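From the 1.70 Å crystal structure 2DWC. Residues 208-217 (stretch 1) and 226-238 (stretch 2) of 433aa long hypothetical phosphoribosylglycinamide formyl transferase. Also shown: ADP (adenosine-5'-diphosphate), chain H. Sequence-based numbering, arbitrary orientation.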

# COMPACT_ATOMS: atom_id res chain seq x y z
N ASP B 208 15.75 22.54 19.27
CA ASP B 208 16.30 21.19 19.38
C ASP B 208 15.92 20.39 18.14
O ASP B 208 16.72 19.64 17.59
N VAL B 209 14.67 20.56 17.72
CA VAL B 209 14.21 19.82 16.55
C VAL B 209 13.00 20.48 15.92
O VAL B 209 12.28 21.22 16.58
N GLU B 210 12.79 20.22 14.64
CA GLU B 210 11.62 20.77 13.94
C GLU B 210 10.66 19.60 13.84
O GLU B 210 11.10 18.45 13.64
N VAL B 211 9.37 19.87 13.95
CA VAL B 211 8.38 18.80 13.86
C VAL B 211 7.25 19.17 12.91
O VAL B 211 6.94 20.33 12.69
N THR B 212 6.65 18.14 12.31
CA THR B 212 5.50 18.37 11.43
C THR B 212 4.36 17.70 12.16
O THR B 212 4.46 16.51 12.49
N GLU B 213 3.30 18.46 12.49
CA GLU B 213 2.14 17.85 13.10
C GLU B 213 1.11 17.65 11.98
O GLU B 213 0.63 18.64 11.37
N LEU B 214 0.77 16.38 11.72
CA LEU B 214 -0.14 16.04 10.61
C LEU B 214 -1.59 16.05 11.02
O LEU B 214 -2.29 15.03 10.91
N ALA B 215 -2.07 17.20 11.52
CA ALA B 215 -3.47 17.32 11.96
C ALA B 215 -4.44 17.06 10.79
O ALA B 215 -4.24 17.55 9.68
N VAL B 216 -5.46 16.26 11.02
CA VAL B 216 -6.44 16.01 9.95
C VAL B 216 -7.84 16.39 10.37
O VAL B 216 -8.33 15.95 11.42
N ARG B 217 -8.49 17.24 9.55
CA ARG B 217 -9.87 17.67 9.77
C ARG B 217 -10.76 16.71 9.00
O ARG B 217 -10.58 16.50 7.82
N VAL B 226 -14.34 17.18 13.08
CA VAL B 226 -13.40 17.13 14.20
C VAL B 226 -11.97 17.14 13.67
O VAL B 226 -11.74 17.01 12.45
N THR B 227 -10.99 17.31 14.56
CA THR B 227 -9.60 17.33 14.13
C THR B 227 -8.86 16.26 14.95
O THR B 227 -8.98 16.21 16.19
N THR B 228 -8.09 15.42 14.27
CA THR B 228 -7.38 14.30 14.90
C THR B 228 -5.90 14.48 14.72
O THR B 228 -5.41 14.94 13.68
N PHE B 229 -5.16 14.13 15.78
CA PHE B 229 -3.74 14.37 15.82
C PHE B 229 -2.80 13.20 15.91
O PHE B 229 -2.75 12.51 16.96
N PRO B 230 -2.03 12.94 14.83
CA PRO B 230 -1.06 11.84 14.86
C PRO B 230 0.10 12.29 15.77
O PRO B 230 0.22 13.48 16.13
N LYS B 231 1.00 11.37 16.11
CA LYS B 231 2.16 11.78 16.90
C LYS B 231 3.02 12.73 16.05
O LYS B 231 3.11 12.59 14.82
N PRO B 232 3.67 13.72 16.67
CA PRO B 232 4.51 14.66 15.93
C PRO B 232 5.62 13.90 15.13
O PRO B 232 6.13 12.87 15.58
N VAL B 233 5.98 14.44 13.98
CA VAL B 233 7.01 13.84 13.13
C VAL B 233 8.25 14.70 13.19
O VAL B 233 8.20 15.88 12.84
N GLY B 234 9.37 14.15 13.66
CA GLY B 234 10.56 14.96 13.64
C GLY B 234 11.26 14.93 12.28
O GLY B 234 11.08 13.97 11.51
N HIS B 235 12.05 15.95 11.95
CA HIS B 235 12.79 15.93 10.68
C HIS B 235 13.91 16.95 10.63
O HIS B 235 14.00 17.81 11.50
N TYR B 236 14.77 16.86 9.63
CA TYR B 236 15.82 17.85 9.52
C TYR B 236 15.93 18.36 8.08
O TYR B 236 16.10 17.57 7.13
N GLN B 237 15.78 19.68 7.94
CA GLN B 237 15.81 20.39 6.66
C GLN B 237 17.20 20.85 6.23
O GLN B 237 17.78 21.76 6.83
N ILE B 238 17.72 20.23 5.17
CA ILE B 238 19.03 20.58 4.64
C ILE B 238 18.88 21.34 3.32
O ILE B 238 18.59 20.76 2.27

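The carboxylate of Glu210 (chi1 m, chi2 t) grips the ADP ribose: O2' donates to Glu210 OE1 at 2.7 Å, and O3' to Glu210 OE2 at a very short 2.4 Å. The same side chain lies against His235 (chi1 p), with Glu210 CB 4.2 Å from the centroid of the His235 ring, over its face. The ring reaches back so that His235 NE2 comes 3.2 Å from Thr212 OG1 (chi1 m).

Glu213 (t, then p) starts sideways, but its end comes nearer to stretch 2. Its OE2 lies 2.6 Å from Pro230 O, a separation between two oxygens that suggests a protonated acid donating to the carbonyl.

Water bridges supplement these contacts. One water accepts from Glu210 N and donates to His235 O; another accepts from Leu214 N and donates to Thr212 O and Lys231 O, filling the gap between the two ladders. A third links Arg217 NH1 (2.8 Å) to Thr227 OG1 (2.7 Å).

Apolar packing closes the remaining space. Leu214 (m, t) sets CB 4.0 Å from Pro230 CG and CD1 4.1 Å from CG2 of Val233 (t). Ala215 CB sits 3.6 Å from CE2 of Phe229 (m), while Val211 CB (m rotamer) meets Pro232 CB at 4.3 Å.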

# COMPACT_ATOMS: atom_id res chain seq x y z
CB ASP B 208 15.72 20.50 20.60
CG ASP B 208 16.14 21.15 21.91
OD1 ASP B 208 15.39 21.00 22.90
OD2 ASP B 208 17.23 21.77 21.94
CB VAL B 209 13.83 18.38 16.95
CG1 VAL B 209 12.62 18.41 17.89
CG2 VAL B 209 13.58 17.50 15.71
CB GLU B 210 11.98 21.19 12.52
CG GLU B 210 13.20 22.02 12.36
CD GLU B 210 13.40 22.42 10.92
OE1 GLU B 210 14.56 22.39 10.47
OE2 GLU B 210 12.40 22.75 10.23
CB VAL B 211 7.75 18.48 15.22
CG1 VAL B 211 8.82 17.97 16.22
CG2 VAL B 211 7.08 19.72 15.75
CB THR B 212 5.64 17.61 10.10
OG1 THR B 212 6.82 18.03 9.39
CG2 THR B 212 4.42 17.89 9.23
CB GLU B 213 1.54 18.74 14.21
CG GLU B 213 0.29 18.13 14.84
CD GLU B 213 0.50 16.70 15.35
OE1 GLU B 213 1.59 16.43 15.88
OE2 GLU B 213 -0.43 15.86 15.24
CB LEU B 214 0.27 14.67 10.06
CG LEU B 214 1.69 14.68 9.45
CD1 LEU B 214 2.18 13.22 9.28
CD2 LEU B 214 1.67 15.45 8.10
CB ALA B 215 -3.72 18.72 12.52
CB VAL B 216 -6.38 14.50 9.46
CG1 VAL B 216 -6.63 13.50 10.61
CG2 VAL B 216 -7.43 14.25 8.36
CB ARG B 217 -10.07 19.10 9.25
CG ARG B 217 -9.49 20.16 10.25
CD ARG B 217 -9.54 21.59 9.72
NE ARG B 217 -10.91 21.91 9.33
CZ ARG B 217 -11.83 22.41 10.16
NH1 ARG B 217 -11.52 22.66 11.43
NH2 ARG B 217 -13.03 22.68 9.70
CB VAL B 226 -13.60 15.84 15.07
CG1 VAL B 226 -14.97 15.86 15.68
CG2 VAL B 226 -13.45 14.60 14.22
CB THR B 227 -8.98 18.72 14.40
OG1 THR B 227 -9.84 19.73 13.85
CG2 THR B 227 -7.56 18.81 13.78
CB THR B 228 -7.90 12.97 14.30
OG1 THR B 228 -9.27 12.89 14.59
CG2 THR B 228 -7.19 11.74 14.88
CB PHE B 229 -3.42 15.29 17.01
CG PHE B 229 -4.10 16.63 16.92
CD1 PHE B 229 -5.41 16.80 17.39
CD2 PHE B 229 -3.46 17.68 16.30
CE1 PHE B 229 -6.06 18.02 17.24
CE2 PHE B 229 -4.10 18.92 16.13
CZ PHE B 229 -5.40 19.08 16.60
CB PRO B 230 -0.54 11.75 13.41
CG PRO B 230 -1.70 12.28 12.59
CD PRO B 230 -2.25 13.45 13.46
CB LYS B 231 2.98 10.54 17.28
CG LYS B 231 2.35 9.71 18.36
CD LYS B 231 2.65 10.44 19.70
CE LYS B 231 2.23 9.64 20.89
NZ LYS B 231 2.75 10.33 22.13
CB PRO B 232 5.14 15.54 17.04
CG PRO B 232 4.10 15.52 18.11
CD PRO B 232 3.59 14.08 18.10
CB VAL B 233 6.50 13.73 11.63
CG1 VAL B 233 7.66 13.51 10.66
CG2 VAL B 233 5.49 12.61 11.55
CB HIS B 235 11.85 16.20 9.49
CG HIS B 235 11.13 17.51 9.55
ND1 HIS B 235 11.63 18.66 8.97
CD2 HIS B 235 9.94 17.86 10.10
CE1 HIS B 235 10.77 19.65 9.15
NE2 HIS B 235 9.74 19.19 9.84
CB TYR B 236 17.14 17.29 10.09
CG TYR B 236 17.86 16.29 9.24
CD1 TYR B 236 18.65 16.70 8.15
CD2 TYR B 236 17.79 14.93 9.52
CE1 TYR B 236 19.35 15.78 7.37
CE2 TYR B 236 18.48 14.00 8.74
CZ TYR B 236 19.26 14.43 7.66
OH TYR B 236 19.94 13.51 6.88
CB GLN B 237 14.90 21.62 6.72
CG GLN B 237 13.41 21.32 6.65
CD GLN B 237 12.89 21.21 5.22
OE1 GLN B 237 12.06 20.35 4.92
NE2 GLN B 237 13.36 22.10 4.35
CB ILE B 238 19.91 19.32 4.41
CG1 ILE B 238 21.14 19.69 3.58
CG2 ILE B 238 19.09 18.21 3.74
CD1 ILE B 238 22.03 20.73 4.23
PB ADP H . 10.66 26.72 3.30
O1B ADP H . 9.38 26.04 2.97
O2B ADP H . 12.04 25.91 3.46
O3B ADP H . 10.88 28.29 3.04
PA ADP H . 11.30 27.96 5.74
O1A ADP H . 12.07 28.89 4.87
O2A ADP H . 10.23 28.76 6.64
O3A ADP H . 10.45 26.89 4.89
O5' ADP H . 12.25 27.14 6.73
C5' ADP H . 13.30 26.31 6.21
C4' ADP H . 14.26 25.96 7.35
O4' ADP H . 15.08 27.07 7.73
C3' ADP H . 13.45 25.63 8.60
O3' ADP H . 12.99 24.28 8.52
C2' ADP H . 14.59 25.73 9.61
O2' ADP H . 15.50 24.64 9.42
C1' ADP H . 15.24 27.03 9.16
N9 ADP H . 14.54 28.21 9.72
C8 ADP H . 13.59 28.92 9.12
N7 ADP H . 13.20 29.91 9.92
C5 ADP H . 13.92 29.84 11.03
C6 ADP H . 13.97 30.58 12.21
N6 ADP H . 13.20 31.65 12.36
N1 ADP H . 14.82 30.21 13.17
C2 ADP H . 15.62 29.16 13.02
N3 ADP H . 15.60 28.44 11.91
C4 ADP H . 14.77 28.75 10.91
O HOH W 1 15.33 19.22 13.12
O HOH W 2 2.40 14.41 12.82
O HOH W 3 -9.28 22.21 13.01